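Local coordinates for lactaldehyde dehydrogenase (Methanocaldococcus jannaschii, PDB 3PQA), which oxidises lactaldehyde to lactate with NAD as the preferred cofactor, a step in coenzyme F420 biosynthesis, and works as a homotetramer, at residues Glu75-Leu80 / Gln90-Val95; Ala81-Lys86 / Ala169-Ile174; Gly85-Gln90 / Phe268-Gln273; Phe140-Asn145 / Gly272-Ser277. All blocks are in the same frame, centred on the assembly; numbering follows the deposited sequence.

How the interactions relate
Interactions 1 to 3 are buried; interaction 4, nearest the centre of the chain, is partly buried. Interactions 1 and 2 both use helix 73-84. The first packs it on helix 88-111 mainly through apolar side chains, with no polar bond between them, and the second ties its C-terminal end to the start of helix 171-186 through a carboxylate and a water. Interactions 3 and 4 both use the loop after helix 256-268, and there the chemistry turns to aromatic rings and amides. Interaction 4 holds Cys-275, an active-site residue by similarity. Lys-86, common to interactions 2 and 3, joins the group: its NZ makes a salt bridge with Glu-94 of interaction 1 and bonds Asn-141 O of interaction 4.

Interaction 1: Glu75-Leu80 / Gln90-Val95; sequences ELAKIL and QARVEV
Ala-77 and Ala-91 have the nearest CA atoms of the two segments, 4.8 Å apart. The axes of the two short segments approach to 8.3 Å, with their N-to-C directions 125° apart. The small side chains allow this spacing. Ala-91 CB lies 3.2 Å from Ala-77 O and also packs on Leu-80 CB.

The rest of the apolar contact is built from branched side chains. Val-95 points its CG2 methyl at the 75-80 backbone, 3.8 Å from Ala-77 N. CG2 sits beside its own backbone N, with CG1 anti to that atom (chi1 -180°). The same methyl meets Leu-76 CB at 4.0 Å. Leu-80 reaches over with CD1, 3.7 Å from Ala-91 O.

Two charged residues also touch: Arg-92 with its aliphatic chain, Glu-94 with its carboxylate. Arg-92 CG packs on Ala-77 CB at 3.9 Å, while its guanidinium group forms salt bridges with Glu-74 and Glu-310. Glu-94 crosses Leu-80 at about a right angle, with OE1 3.7 Å from Leu-80 CD1. Its carboxylate is held by Lys-86 and by the backbone N atoms of Leu-144 and Asn-145.

These are two consecutive helices of the aldehyde dehydrogenase fold, 73-84 and 88-111, packed closely where small alanines meet.

Interaction 2: Ala81-Lys86 / Ala169-Ile174; sequences AIDAGK and APLVCI
Asp-83 reaches across to the start of helix 171-186 and accepts a hydrogen bond from Leu-171 N. The bond to OD2 is 2.8 Å long, with an N-H...O angle of 158°, and the donor meets OD2 nearly in line with its C-O bond. The carboxylate points across because CG stands opposite the backbone N (chi1 -172°).

A water adds a second polar link. It donates to Asp-83 OD2 at 2.7 Å and to Ala-169 O at 2.9 Å, and it accepts from Val-172 N. Asp-83 thus takes up two N-H groups near the start of helix 171-186, one directly and one through water, from a distant part of the chain. This helix follows strand 160-165, which pairs in parallel with strands 122-138 and 194-196, consistent with the Rossmann-like NAD-binding domain of aldehyde dehydrogenases. The positive helix end would probably favour the charged carboxylate.

Van der Waals contacts accompany the bond. Pro-170 CD lies 3.4 Å from Asp-83 OD2, and the two side chains cross at about a right angle. Leu-171 CB comes within 3.3 Å of Asp-83 OD2. A separate apolar contact joins Ala-84 CB to Ala-169 CB at 3.9 Å. Val-16 touches Asp-83, Pro-170 and Leu-171.

Interaction 3: Gly85-Gln90 / Phe268-Gln273; sequences GKPIKQ and FIYAGQ
The Tyr-270 ring carries Lys-86 on one face and Gln-273 on the other. Lys-86 CE lies 3.9 Å from the ring centroid, a CH-pi contact. Its NZ stands 4.6 Å from the centroid, only 9° off the ring normal, and makes a cation-pi interaction. The lysine chain is bent at chi3 (-65°), and this helps to bring CE and NZ over the ring. On the opposite face, Gln-273 NE2 sits toward the rim, 3.4 Å above the plane. Pro-87 CD and Gly-85 C lie at the ring edge.

Lys-86 NZ has further partners: a salt bridge to Glu-94, a hydrogen bond to Asn-141 O and a cation-pi contact with Phe-142. The Tyr-270 OH bonds Ala-84 O, at the end of helix 73-84.

The amide of Gln-90 meets the backbone of the tyrosine. Tyr-270 N donates to Gln-90 OE1 over 2.9 Å, bent to 140° at the hydrogen and tilted from the carbonyl plane. Tyr-270 is thus tied at both ends, by Ala-84 O and Gln-90 OE1. Gln-90 NE2 gives a hydrogen to a water, which in turn donates to Phe-268 O. Ile-269 CD1 packs on Gln-90 CD at 3.7 Å.

The contact joins the turn between helices 73-84 and 88-111 to the loop that leads into Cys-275, an active-site residue by similarity, whose side chain lies about 10 Å from that of Tyr-270.

Interaction 4: Phe140-Asn145 / Gly272-Ser277; sequences FNFPLN and GQVCIS
Asn-141 binds the loop of Cys-275 through the centre of an inverse gamma turn. Its ND2 donates to the backbone O of Gln-273, the central residue of that turn. The bond is 2.9 Å long and nearly straight, at 163°. The acceptor lies in the plane of the Asn-141 amide, whereas ND2 is tilted out of the plane of the Gln-273 carbonyl. The asparagine takes a crowded first torsion (chi1 61°), with CG between the backbone N and the carbonyl carbon. Its OD1 accepts a weak bond from Phe-142 N, which helps fix how the amide is turned.

Two phenyl rings flank this bond. Phe-142 CE2 packs on Val-274 CG1 at 3.6 Å. Val-274 CG2 and Asn-141 OD1 both lie at the ring's edge, in its plane. Phe-140 meets the amide of Gln-273, with CZ 3.8 Å from Gln-273 OE1 and the ring and amide planes 56° apart. That oxygen is bonded by Ile-318 N.

Beyond Val-274 the chain makes a type I beta turn to Ser-277. Cys-275 stands in this turn and is an active-site residue by similarity, with the side chain of Glu-241, also assigned by similarity, about 6 Å away.

The 140-145 loop runs from strand 122-138 into helix 145-156, and the 272-277 loop leads from helix 256-268 into strand 278-284. Helix 88-111 touches Phe-142 through Glu-94.

Interaction 1: Glu75-Leu80 / Gln90-Val95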
# COMPACT_ATOMS: atom_id res chain seq x y z
N GLU B 75 -33.14 17.78 13.20
CA GLU B 75 -32.92 19.22 13.30
C GLU B 75 -31.99 19.73 12.22
O GLU B 75 -32.26 20.75 11.58
CB GLU B 75 -32.38 19.59 14.68
CG GLU B 75 -32.31 21.09 14.94
CD GLU B 75 -31.62 21.46 16.25
OE1 GLU B 75 -31.22 22.64 16.38
OE2 GLU B 75 -31.49 20.59 17.14
N LEU B 76 -30.87 19.02 12.01
CA LEU B 76 -29.90 19.46 11.01
C LEU B 76 -30.48 19.34 9.60
O LEU B 76 -30.25 20.20 8.75
CB LEU B 76 -28.58 18.68 11.14
CG LEU B 76 -27.79 18.91 12.44
CD1 LEU B 76 -26.64 17.91 12.50
CD2 LEU B 76 -27.28 20.34 12.57
N ALA B 77 -31.24 18.26 9.37
CA ALA B 77 -31.91 18.07 8.07
C ALA B 77 -32.88 19.21 7.77
O ALA B 77 -32.95 19.67 6.64
CB ALA B 77 -32.62 16.73 8.02
N LYS B 78 -33.62 19.66 8.79
CA LYS B 78 -34.58 20.76 8.64
C LYS B 78 -33.88 22.07 8.29
O LYS B 78 -34.36 22.84 7.45
CB LYS B 78 -35.43 20.97 9.90
CG LYS B 78 -36.29 19.79 10.32
CD LYS B 78 -37.51 19.61 9.44
CE LYS B 78 -38.61 18.86 10.17
NZ LYS B 78 -39.68 18.51 9.20
N ILE B 79 -32.74 22.31 8.93
CA ILE B 79 -31.94 23.48 8.62
C ILE B 79 -31.50 23.47 7.15
O ILE B 79 -31.56 24.50 6.49
CB ILE B 79 -30.73 23.64 9.57
CG1 ILE B 79 -31.21 24.04 10.97
CG2 ILE B 79 -29.76 24.71 9.04
CD1 ILE B 79 -30.21 23.74 12.10
N LEU B 80 -31.07 22.32 6.64
CA LEU B 80 -30.73 22.20 5.22
C LEU B 80 -31.92 22.55 4.33
O LEU B 80 -31.77 23.24 3.33
CB LEU B 80 -30.17 20.81 4.89
CG LEU B 80 -28.79 20.51 5.49
CD1 LEU B 80 -28.43 19.03 5.27
CD2 LEU B 80 -27.74 21.39 4.87
N GLN B 90 -33.58 14.48 0.84
CA GLN B 90 -32.18 14.66 0.44
C GLN B 90 -31.33 15.25 1.56
O GLN B 90 -30.14 14.92 1.69
CB GLN B 90 -32.08 15.53 -0.81
CG GLN B 90 -32.70 14.89 -2.06
CD GLN B 90 -32.75 15.86 -3.21
OE1 GLN B 90 -31.77 16.56 -3.49
NE2 GLN B 90 -33.89 15.92 -3.88
N ALA B 91 -31.93 16.12 2.37
CA ALA B 91 -31.25 16.68 3.53
C ALA B 91 -30.84 15.58 4.52
O ALA B 91 -29.73 15.61 5.06
CB ALA B 91 -32.12 17.72 4.20
N ARG B 92 -31.73 14.62 4.73
CA ARG B 92 -31.47 13.51 5.67
C ARG B 92 -30.29 12.68 5.21
O ARG B 92 -29.42 12.31 6.02
CB ARG B 92 -32.71 12.62 5.86
CG ARG B 92 -33.86 13.33 6.53
CD ARG B 92 -35.04 12.41 6.86
NE ARG B 92 -36.09 13.21 7.49
CZ ARG B 92 -37.30 13.43 6.96
NH1 ARG B 92 -37.66 12.89 5.81
NH2 ARG B 92 -38.16 14.19 7.62
N VAL B 93 -30.26 12.38 3.91
CA VAL B 93 -29.15 11.69 3.27
C VAL B 93 -27.82 12.44 3.47
O VAL B 93 -26.83 11.82 3.89
CB VAL B 93 -29.44 11.33 1.78
CG1 VAL B 93 -28.19 10.74 1.11
CG2 VAL B 93 -30.62 10.32 1.69
N GLU B 94 -27.79 13.76 3.24
CA GLU B 94 -26.56 14.52 3.50
C GLU B 94 -26.10 14.38 4.96
O GLU B 94 -24.91 14.16 5.24
CB GLU B 94 -26.67 16.00 3.11
CG GLU B 94 -25.33 16.74 3.32
CD GLU B 94 -25.33 18.22 3.01
OE1 GLU B 94 -26.26 18.73 2.35
OE2 GLU B 94 -24.34 18.88 3.42
N VAL B 95 -27.05 14.51 5.90
CA VAL B 95 -26.71 14.40 7.32
C VAL B 95 -26.10 13.02 7.64
O VAL B 95 -25.08 12.94 8.33
CB VAL B 95 -27.89 14.68 8.28
CG1 VAL B 95 -27.43 14.54 9.72
CG2 VAL B 95 -28.47 16.08 8.05

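Interaction 2: Ala81-Lys86 / Ala169-Ile174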
# COMPACT_ATOMS: atom_id res chain seq x y z
N ALA B 81 -33.10 22.07 4.70
CA ALA B 81 -34.31 22.33 3.92
C ALA B 81 -34.63 23.82 3.89
O ALA B 81 -34.86 24.39 2.83
CB ALA B 81 -35.49 21.55 4.50
N ILE B 82 -34.60 24.44 5.06
CA ILE B 82 -34.98 25.84 5.21
C ILE B 82 -33.93 26.81 4.64
O ILE B 82 -34.28 27.78 3.97
CB ILE B 82 -35.31 26.15 6.71
CG1 ILE B 82 -36.59 25.42 7.12
CG2 ILE B 82 -35.45 27.65 6.97
CD1 ILE B 82 -36.78 25.27 8.64
N ASP B 83 -32.65 26.52 4.89
CA ASP B 83 -31.56 27.44 4.57
C ASP B 83 -31.00 27.21 3.17
O ASP B 83 -30.77 28.17 2.43
CB ASP B 83 -30.46 27.32 5.65
CG ASP B 83 -29.37 28.37 5.54
OD1 ASP B 83 -29.54 29.40 4.87
OD2 ASP B 83 -28.30 28.15 6.16
N ALA B 84 -30.78 25.95 2.82
CA ALA B 84 -30.21 25.60 1.52
C ALA B 84 -31.28 25.27 0.47
O ALA B 84 -30.96 25.08 -0.70
CB ALA B 84 -29.22 24.42 1.67
N GLY B 85 -32.54 25.22 0.90
CA GLY B 85 -33.64 24.85 -0.00
C GLY B 85 -33.63 23.39 -0.42
O GLY B 85 -34.18 23.03 -1.46
N LYS B 86 -33.00 22.54 0.39
CA LYS B 86 -32.78 21.14 0.03
C LYS B 86 -33.96 20.29 0.45
O LYS B 86 -34.29 20.25 1.63
CB LYS B 86 -31.49 20.63 0.68
CG LYS B 86 -31.19 19.17 0.34
CD LYS B 86 -29.77 18.77 0.78
CE LYS B 86 -28.74 19.56 -0.00
NZ LYS B 86 -27.42 18.88 -0.06
N ALA B 169 -25.88 29.55 2.63
CA ALA B 169 -26.48 28.54 3.51
C ALA B 169 -25.59 28.23 4.71
O ALA B 169 -25.16 27.10 4.87
CB ALA B 169 -26.82 27.25 2.73
N PRO B 170 -25.32 29.24 5.56
CA PRO B 170 -24.36 29.10 6.66
C PRO B 170 -24.89 28.42 7.93
O PRO B 170 -24.09 28.02 8.78
CB PRO B 170 -24.00 30.56 6.97
CG PRO B 170 -25.26 31.32 6.68
CD PRO B 170 -25.95 30.58 5.54
N LEU B 171 -26.21 28.29 8.08
CA LEU B 171 -26.76 27.92 9.39
C LEU B 171 -26.38 26.52 9.87
O LEU B 171 -26.11 26.30 11.07
CB LEU B 171 -28.27 28.15 9.47
CG LEU B 171 -28.75 29.58 9.20
CD1 LEU B 171 -30.25 29.67 9.40
CD2 LEU B 171 -28.01 30.62 10.06
N VAL B 172 -26.30 25.57 8.95
CA VAL B 172 -25.91 24.23 9.35
C VAL B 172 -24.44 24.22 9.80
O VAL B 172 -24.08 23.44 10.67
CB VAL B 172 -26.19 23.15 8.28
CG1 VAL B 172 -25.09 23.11 7.22
CG2 VAL B 172 -26.39 21.80 8.94
N CYS B 173 -23.63 25.11 9.22
CA CYS B 173 -22.20 25.23 9.58
C CYS B 173 -22.01 25.85 10.94
O CYS B 173 -21.08 25.48 11.68
CB CYS B 173 -21.45 26.04 8.52
SG CYS B 173 -21.43 25.19 6.94
N ILE B 174 -22.90 26.78 11.29
CA ILE B 174 -22.92 27.36 12.64
C ILE B 174 -23.28 26.26 13.64
O ILE B 174 -22.67 26.16 14.71
CB ILE B 174 -23.88 28.59 12.74
CG1 ILE B 174 -23.28 29.77 11.97
CG2 ILE B 174 -24.13 28.97 14.18
CD1 ILE B 174 -24.30 30.86 11.60
O HOH W 1 -27.23 25.68 6.24

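Interaction 3: Gly85-Gln90 / Phe268-Gln273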
# COMPACT_ATOMS: atom_id res chain seq x y z
N GLY B 85 -32.54 25.22 0.90
CA GLY B 85 -33.64 24.85 -0.00
C GLY B 85 -33.63 23.39 -0.42
O GLY B 85 -34.18 23.03 -1.46
N LYS B 86 -33.00 22.54 0.39
CA LYS B 86 -32.78 21.14 0.03
C LYS B 86 -33.96 20.29 0.45
O LYS B 86 -34.29 20.25 1.63
CB LYS B 86 -31.49 20.63 0.68
CG LYS B 86 -31.19 19.17 0.34
CD LYS B 86 -29.77 18.77 0.78
CE LYS B 86 -28.74 19.56 -0.00
NZ LYS B 86 -27.42 18.88 -0.06
N PRO B 87 -34.61 19.60 -0.50
CA PRO B 87 -35.71 18.71 -0.12
C PRO B 87 -35.35 17.85 1.09
O PRO B 87 -34.22 17.32 1.16
CB PRO B 87 -35.93 17.87 -1.37
CG PRO B 87 -35.62 18.86 -2.46
CD PRO B 87 -34.40 19.57 -1.96
N ILE B 88 -36.28 17.76 2.03
CA ILE B 88 -36.02 17.13 3.34
C ILE B 88 -35.48 15.70 3.24
O ILE B 88 -34.55 15.35 3.97
CB ILE B 88 -37.25 17.25 4.31
CG1 ILE B 88 -36.89 16.78 5.73
CG2 ILE B 88 -38.47 16.49 3.77
CD1 ILE B 88 -35.99 17.73 6.51
N LYS B 89 -36.00 14.90 2.31
CA LYS B 89 -35.47 13.55 2.09
C LYS B 89 -33.98 13.54 1.69
O LYS B 89 -33.20 12.71 2.17
CB LYS B 89 -36.31 12.80 1.06
CG LYS B 89 -37.70 12.39 1.58
CD LYS B 89 -38.47 11.53 0.58
CE LYS B 89 -38.73 12.28 -0.72
NZ LYS B 89 -39.86 11.70 -1.50
N GLN B 90 -33.58 14.48 0.84
CA GLN B 90 -32.18 14.66 0.44
C GLN B 90 -31.33 15.25 1.56
O GLN B 90 -30.14 14.92 1.69
CB GLN B 90 -32.08 15.53 -0.81
CG GLN B 90 -32.70 14.89 -2.06
CD GLN B 90 -32.75 15.86 -3.21
OE1 GLN B 90 -31.77 16.56 -3.49
NE2 GLN B 90 -33.89 15.92 -3.88
N PHE B 268 -31.58 15.98 -11.69
CA PHE B 268 -32.53 16.77 -10.90
C PHE B 268 -32.37 16.74 -9.39
O PHE B 268 -32.97 17.57 -8.70
CB PHE B 268 -33.97 16.48 -11.34
CG PHE B 268 -34.20 16.75 -12.82
CD1 PHE B 268 -34.00 18.03 -13.34
CD2 PHE B 268 -34.57 15.73 -13.68
CE1 PHE B 268 -34.19 18.30 -14.69
CE2 PHE B 268 -34.77 15.98 -15.04
CZ PHE B 268 -34.57 17.28 -15.55
N ILE B 269 -31.55 15.83 -8.86
CA ILE B 269 -31.15 15.92 -7.46
C ILE B 269 -30.65 17.33 -7.13
O ILE B 269 -29.87 17.92 -7.88
CB ILE B 269 -30.07 14.85 -7.11
CG1 ILE B 269 -30.73 13.49 -6.90
CG2 ILE B 269 -29.23 15.25 -5.87
CD1 ILE B 269 -31.55 13.36 -5.61
N TYR B 270 -31.11 17.85 -5.98
CA TYR B 270 -30.83 19.21 -5.51
C TYR B 270 -30.95 20.27 -6.61
O TYR B 270 -30.16 21.22 -6.68
CB TYR B 270 -29.50 19.29 -4.72
CG TYR B 270 -29.33 20.60 -3.93
CD1 TYR B 270 -30.37 21.11 -3.16
CD2 TYR B 270 -28.14 21.31 -3.98
CE1 TYR B 270 -30.22 22.31 -2.44
CE2 TYR B 270 -27.98 22.51 -3.27
CZ TYR B 270 -29.02 23.00 -2.50
OH TYR B 270 -28.86 24.19 -1.82
N ALA B 271 -31.97 20.11 -7.46
CA ALA B 271 -32.26 21.07 -8.54
C ALA B 271 -31.06 21.30 -9.47
O ALA B 271 -30.88 22.39 -10.01
CB ALA B 271 -32.79 22.40 -7.96
N GLY B 272 -30.21 20.29 -9.61
CA GLY B 272 -29.01 20.39 -10.44
C GLY B 272 -27.86 21.20 -9.85
O GLY B 272 -26.89 21.50 -10.55
N GLN B 273 -27.96 21.56 -8.57
CA GLN B 273 -26.92 22.38 -7.92
C GLN B 273 -25.85 21.49 -7.29
O GLN B 273 -25.53 21.63 -6.10
CB GLN B 273 -27.53 23.32 -6.88
CG GLN B 273 -28.64 24.19 -7.44
CD GLN B 273 -29.31 25.04 -6.38
OE1 GLN B 273 -29.15 26.27 -6.37
NE2 GLN B 273 -30.03 24.40 -5.48
O HOH W 2 -34.02 17.83 -6.28

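Interaction 4: Phe140-Asn145 / Gly272-Ser277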
# COMPACT_ATOMS: atom_id res chain seq x y z
N PHE B 140 -22.32 26.28 -0.58
CA PHE B 140 -23.69 26.36 -0.08
C PHE B 140 -24.47 25.05 -0.26
O PHE B 140 -25.48 24.84 0.42
CB PHE B 140 -24.45 27.51 -0.78
CG PHE B 140 -24.90 27.17 -2.19
CD1 PHE B 140 -26.03 26.38 -2.41
CD2 PHE B 140 -24.18 27.62 -3.30
CE1 PHE B 140 -26.44 26.05 -3.69
CE2 PHE B 140 -24.59 27.31 -4.59
CZ PHE B 140 -25.72 26.51 -4.79
N ASN B 141 -24.03 24.18 -1.17
CA ASN B 141 -24.91 23.11 -1.69
C ASN B 141 -24.96 21.82 -0.86
O ASN B 141 -26.04 21.24 -0.67
CB ASN B 141 -24.63 22.82 -3.18
CG ASN B 141 -23.21 22.35 -3.45
OD1 ASN B 141 -22.30 22.54 -2.64
ND2 ASN B 141 -23.01 21.70 -4.61
N PHE B 142 -23.81 21.38 -0.35
CA PHE B 142 -23.75 20.30 0.63
C PHE B 142 -22.91 20.85 1.78
O PHE B 142 -21.81 20.35 2.06
CB PHE B 142 -23.17 19.01 0.01
CG PHE B 142 -24.05 18.41 -1.07
CD1 PHE B 142 -24.83 17.29 -0.81
CD2 PHE B 142 -24.12 19.01 -2.34
CE1 PHE B 142 -25.68 16.75 -1.81
CE2 PHE B 142 -24.96 18.50 -3.34
CZ PHE B 142 -25.74 17.37 -3.08
N PRO B 143 -23.42 21.90 2.46
CA PRO B 143 -22.63 22.62 3.45
C PRO B 143 -22.24 21.78 4.67
O PRO B 143 -21.25 22.08 5.33
CB PRO B 143 -23.55 23.78 3.85
CG PRO B 143 -24.93 23.25 3.63
CD PRO B 143 -24.83 22.37 2.42
N LEU B 144 -23.01 20.74 4.97
CA LEU B 144 -22.68 19.92 6.13
C LEU B 144 -21.65 18.86 5.73
O LEU B 144 -20.56 18.81 6.30
CB LEU B 144 -23.92 19.29 6.77
CG LEU B 144 -23.69 18.35 7.96
CD1 LEU B 144 -22.98 19.06 9.10
CD2 LEU B 144 -25.02 17.75 8.44
N ASN B 145 -21.97 18.02 4.76
CA ASN B 145 -21.01 16.97 4.38
C ASN B 145 -19.73 17.50 3.71
O ASN B 145 -18.66 16.94 3.94
CB ASN B 145 -21.65 15.84 3.55
CG ASN B 145 -20.78 14.56 3.52
OD1 ASN B 145 -20.17 14.18 4.53
ND2 ASN B 145 -20.74 13.91 2.37
N GLY B 272 -30.21 20.29 -9.61
CA GLY B 272 -29.01 20.39 -10.44
C GLY B 272 -27.86 21.20 -9.85
O GLY B 272 -26.89 21.50 -10.55
N GLN B 273 -27.96 21.56 -8.57
CA GLN B 273 -26.92 22.38 -7.92
C GLN B 273 -25.85 21.49 -7.29
O GLN B 273 -25.53 21.63 -6.10
CB GLN B 273 -27.53 23.32 -6.88
CG GLN B 273 -28.64 24.19 -7.44
CD GLN B 273 -29.31 25.04 -6.38
OE1 GLN B 273 -29.15 26.27 -6.37
NE2 GLN B 273 -30.03 24.40 -5.48
N VAL B 274 -25.31 20.56 -8.08
CA VAL B 274 -24.24 19.68 -7.60
C VAL B 274 -23.08 19.78 -8.59
O VAL B 274 -23.30 19.86 -9.81
CB VAL B 274 -24.69 18.20 -7.45
CG1 VAL B 274 -23.71 17.42 -6.56
CG2 VAL B 274 -26.11 18.09 -6.90
N CYS B 275 -21.84 19.79 -8.09
CA CYS B 275 -20.71 19.93 -9.00
C CYS B 275 -20.67 18.80 -10.02
O CYS B 275 -20.13 18.98 -11.11
CB CYS B 275 -19.37 20.02 -8.28
SG CYS B 275 -19.05 18.65 -7.25
N ILE B 276 -21.22 17.63 -9.67
CA ILE B 276 -21.25 16.47 -10.57
C ILE B 276 -22.63 16.17 -11.20
O ILE B 276 -22.84 15.10 -11.79
CB ILE B 276 -20.67 15.19 -9.89
CG1 ILE B 276 -21.30 14.95 -8.52
CG2 ILE B 276 -19.14 15.29 -9.79
CD1 ILE B 276 -20.81 13.67 -7.84
N SER B 277 -23.55 17.14 -11.09
CA SER B 277 -24.84 17.09 -11.79
C SER B 277 -24.66 16.91 -13.29
O SER B 277 -23.66 17.32 -13.87
CB SER B 277 -25.63 18.40 -11.56
OG SER B 277 -26.01 18.54 -10.20